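Side-chain contacts in Phikz039 (Pseudomonas phage phikz, PDB 3ZBQ), which is a phage-encoded protein of the tubulin family (PhuZ), with a nucleotide-binding domain that here carries GDP and a tubulin-like C-terminal domain: residues A[119-122]-A[126-129]; A[205-208]-A[212-215]. All coordinates share one frame; numbering follows the deposited sequence.

Contact 1 (A[119-122]-A[126-129]); sequences HLQQ and VVVS
V127 pushes one methyl, CG2, between two neighbouring side chains of the helix that precedes its strand. L120 and V127 meet at about a right angle: L120 offers the root of its side chain, CB lying 3.8 Å from V127 CG2, with L120 CD1 following at 4.1 Å. Q121 slants across the same methyl and touches it with its aliphatic part, Q121 CG also standing 3.8 Å from V127 CG2. The methyl reaches the helix because V127 CG1 is anti to the backbone N (chi1 -173°), which leaves CG2 anti to the carbonyl carbon, on the side of the backbone N. Beyond CG the Q121 chain is extended (chi2 -162°) and carries its amide past V127 toward the strand backbone.

There OE1 works through two waters. One donates to Q121 OE1 at 2.7 Å and accepts from V127 N; the other donates to Q121 OE1 at 2.6 Å and to V127 O at 2.7 Å. Both polar backbone atoms of V127 are thus tied to a single side-chain oxygen. The other end of the amide is held by S158, whose OG takes a hydrogen bond from NE2, which fixes which way the amide faces. V117 of the same helix also packs on V127.

Helix 109-122 and strand 127-133 are the last two elements of a beta-alpha-beta unit that starts with strand 97-103, in the parallel part of the sheet. The chemistry implies a joint of two kinds: apolar packing around one methyl, and beside it a hydrated amide that satisfies the N-H and carbonyl of V127, a buried residue.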
# COMPACT_ATOMS: atom_id res chain seq x y z
N HIS A 119 -0.67 -6.43 11.91
CA HIS A 119 -1.13 -6.25 13.28
C HIS A 119 -2.63 -6.02 13.30
O HIS A 119 -3.35 -6.64 14.08
CB HIS A 119 -0.42 -5.07 13.95
CG HIS A 119 -0.80 -4.88 15.38
ND1 HIS A 119 -0.07 -5.42 16.41
CD2 HIS A 119 -1.84 -4.22 15.95
CE1 HIS A 119 -0.64 -5.10 17.57
NE2 HIS A 119 -1.71 -4.38 17.31
N LEU A 120 -3.10 -5.12 12.45
CA LEU A 120 -4.53 -4.79 12.42
C LEU A 120 -5.38 -6.00 12.04
O LEU A 120 -6.44 -6.25 12.62
CB LEU A 120 -4.81 -3.64 11.45
CG LEU A 120 -4.25 -2.26 11.76
CD1 LEU A 120 -4.18 -1.44 10.48
CD2 LEU A 120 -5.09 -1.54 12.78
N GLN A 121 -4.92 -6.76 11.04
CA GLN A 121 -5.68 -7.91 10.58
C GLN A 121 -5.71 -9.03 11.61
O GLN A 121 -6.73 -9.73 11.75
CB GLN A 121 -5.17 -8.39 9.20
CG GLN A 121 -5.54 -7.38 8.11
CD GLN A 121 -5.49 -7.91 6.70
OE1 GLN A 121 -6.14 -7.35 5.81
NE2 GLN A 121 -4.70 -8.96 6.47
N GLN A 122 -4.64 -9.17 12.38
CA GLN A 122 -4.64 -10.12 13.48
C GLN A 122 -5.63 -9.74 14.58
O GLN A 122 -6.07 -10.59 15.35
CB GLN A 122 -3.23 -10.30 14.05
CG GLN A 122 -2.28 -11.02 13.10
CD GLN A 122 -0.85 -11.00 13.60
OE1 GLN A 122 0.05 -10.53 12.91
NE2 GLN A 122 -0.64 -11.52 14.80
N VAL A 126 -10.64 -4.51 9.35
CA VAL A 126 -10.81 -4.43 7.91
C VAL A 126 -9.81 -3.40 7.38
O VAL A 126 -9.81 -2.23 7.81
CB VAL A 126 -12.22 -3.96 7.57
CG1 VAL A 126 -12.35 -3.65 6.08
CG2 VAL A 126 -13.24 -5.02 8.00
N VAL A 127 -8.97 -3.84 6.46
CA VAL A 127 -7.84 -3.04 6.01
C VAL A 127 -7.69 -3.08 4.49
O VAL A 127 -7.83 -4.14 3.87
CB VAL A 127 -6.51 -3.56 6.63
CG1 VAL A 127 -5.34 -2.60 6.30
CG2 VAL A 127 -6.63 -3.74 8.14
N VAL A 128 -7.40 -1.93 3.90
CA VAL A 128 -7.01 -1.87 2.49
C VAL A 128 -5.69 -1.11 2.39
O VAL A 128 -5.49 -0.13 3.10
CB VAL A 128 -8.08 -1.14 1.65
CG1 VAL A 128 -7.56 -0.85 0.25
CG2 VAL A 128 -9.36 -1.98 1.59
N SER A 129 -4.79 -1.57 1.54
CA SER A 129 -3.54 -0.85 1.30
C SER A 129 -3.57 -0.16 -0.05
O SER A 129 -4.01 -0.75 -1.05
CB SER A 129 -2.34 -1.80 1.34
OG SER A 129 -2.01 -2.13 2.68
O HOH W 1 -8.83 -6.81 5.93
O HOH W 2 -5.83 -5.90 3.63

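Contact 2 (A[205-208]-A[212-215]); sequences ITNW and HKHH
N207 (chi1 -68°) and K213 both have CG anti to the carbonyl carbon, and a bend at chi3 of K213 (71°) brings its ammonium group to the asparagine amide. The contact lies in the tubulin-like C-terminal domain, where helix 202-209 runs into a loop whose first part, around H212 and K213, is a 3-10 turn. K213 NZ donates to N207 OD1 at 2.7 Å, from a position somewhat tilted out of the carbonyl plane. The two side chains cross at about a right angle.

H214 approaches N207 from another direction. The edge of its imidazole is turned to the asparagine, with H214 CE1 3.4 Å from N207 CG, and the amide and ring planes stand 77° apart. One face of the same ring is covered by K213 CB, over the ring centre and 3.7 Å above its plane, so consecutive loop residues pack on each other while both engage N207. On the helix, T206 turns its hydroxyl back to L202 O and only its methyl lies near the lysine.

A water completes the junction: it donates to N207 O at 2.7 Å and sits in the plane of the imidazole, 2.9 Å from H214 ND1.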
# COMPACT_ATOMS: atom_id res chain seq x y z
N ILE A 205 -19.61 -4.17 4.56
CA ILE A 205 -18.24 -3.79 4.17
C ILE A 205 -17.25 -4.81 4.74
O ILE A 205 -16.35 -5.27 4.04
CB ILE A 205 -17.90 -2.36 4.62
CG1 ILE A 205 -18.64 -1.33 3.75
CG2 ILE A 205 -16.37 -2.09 4.53
CD1 ILE A 205 -18.23 -1.32 2.28
N THR A 206 -17.43 -5.19 6.00
CA THR A 206 -16.55 -6.19 6.62
C THR A 206 -16.47 -7.49 5.80
O THR A 206 -15.39 -7.99 5.52
CB THR A 206 -16.96 -6.49 8.07
OG1 THR A 206 -16.81 -5.29 8.85
CG2 THR A 206 -16.09 -7.59 8.65
N ASN A 207 -17.62 -8.03 5.41
CA ASN A 207 -17.62 -9.30 4.68
C ASN A 207 -17.29 -9.18 3.20
O ASN A 207 -17.01 -10.17 2.54
CB ASN A 207 -18.94 -10.05 4.93
CG ASN A 207 -19.06 -10.51 6.37
OD1 ASN A 207 -18.06 -10.53 7.10
ND2 ASN A 207 -20.27 -10.88 6.80
N TRP A 208 -17.33 -7.95 2.68
CA TRP A 208 -16.82 -7.66 1.35
C TRP A 208 -15.29 -7.82 1.39
O TRP A 208 -14.69 -8.48 0.54
CB TRP A 208 -17.25 -6.25 0.91
CG TRP A 208 -16.39 -5.65 -0.19
CD1 TRP A 208 -16.41 -5.98 -1.52
CD2 TRP A 208 -15.36 -4.66 -0.04
NE1 TRP A 208 -15.45 -5.23 -2.20
CE2 TRP A 208 -14.81 -4.42 -1.31
CE3 TRP A 208 -14.87 -3.93 1.06
CZ2 TRP A 208 -13.77 -3.49 -1.52
CZ3 TRP A 208 -13.83 -3.01 0.85
CH2 TRP A 208 -13.31 -2.80 -0.43
N HIS A 212 -13.10 -14.31 2.56
CA HIS A 212 -12.54 -15.64 2.79
C HIS A 212 -13.35 -16.39 3.86
O HIS A 212 -13.24 -17.61 3.98
CB HIS A 212 -11.08 -15.53 3.21
CG HIS A 212 -10.89 -14.88 4.55
ND1 HIS A 212 -11.19 -13.55 4.77
CD2 HIS A 212 -10.45 -15.37 5.73
CE1 HIS A 212 -10.93 -13.25 6.03
NE2 HIS A 212 -10.49 -14.34 6.63
N LYS A 213 -14.17 -15.65 4.61
CA LYS A 213 -14.99 -16.24 5.67
C LYS A 213 -16.08 -17.12 5.08
O LYS A 213 -16.63 -17.99 5.77
CB LYS A 213 -15.64 -15.14 6.52
CG LYS A 213 -14.71 -14.40 7.48
CD LYS A 213 -15.29 -13.02 7.85
CE LYS A 213 -16.51 -13.12 8.76
NZ LYS A 213 -16.96 -11.76 9.21
N HIS A 214 -16.40 -16.92 3.80
CA HIS A 214 -17.59 -17.51 3.21
C HIS A 214 -17.31 -18.27 1.91
O HIS A 214 -18.23 -18.85 1.33
CB HIS A 214 -18.63 -16.41 2.98
CG HIS A 214 -18.91 -15.61 4.20
ND1 HIS A 214 -18.75 -14.25 4.26
CD2 HIS A 214 -19.29 -15.99 5.45
CE1 HIS A 214 -19.03 -13.82 5.47
NE2 HIS A 214 -19.37 -14.86 6.21
N HIS A 215 -16.06 -18.25 1.47
CA HIS A 215 -15.73 -18.88 0.20
C HIS A 215 -14.44 -19.67 0.28
O HIS A 215 -13.51 -19.30 0.98
CB HIS A 215 -15.62 -17.83 -0.92
CG HIS A 215 -16.85 -17.00 -1.07
ND1 HIS A 215 -18.01 -17.48 -1.65
CD2 HIS A 215 -17.12 -15.73 -0.68
CE1 HIS A 215 -18.94 -16.53 -1.63
NE2 HIS A 215 -18.42 -15.46 -1.04
O HOH W 3 -18.56 -12.35 2.06

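Contact 1 comes first along the chain and contact 2 follows in series; their centres are about 14 Å apart. They touch where V126 CG2 packs against T206 OG1 at 3.7 Å, so V126 rests on helix 202-209, with A209 also against V126. Contact 1 is buried, about 11 Å from the centre of the chain, whereas contact 2 lies at the surface, about 20 Å from it. Helix-to-strand packing in the parallel part of the sheet thus adjoins a polar helix-to-loop junction in the C-terminal domain. The residues of the GDP pocket lie between 13 and 179, so contact 2 supplies none of them.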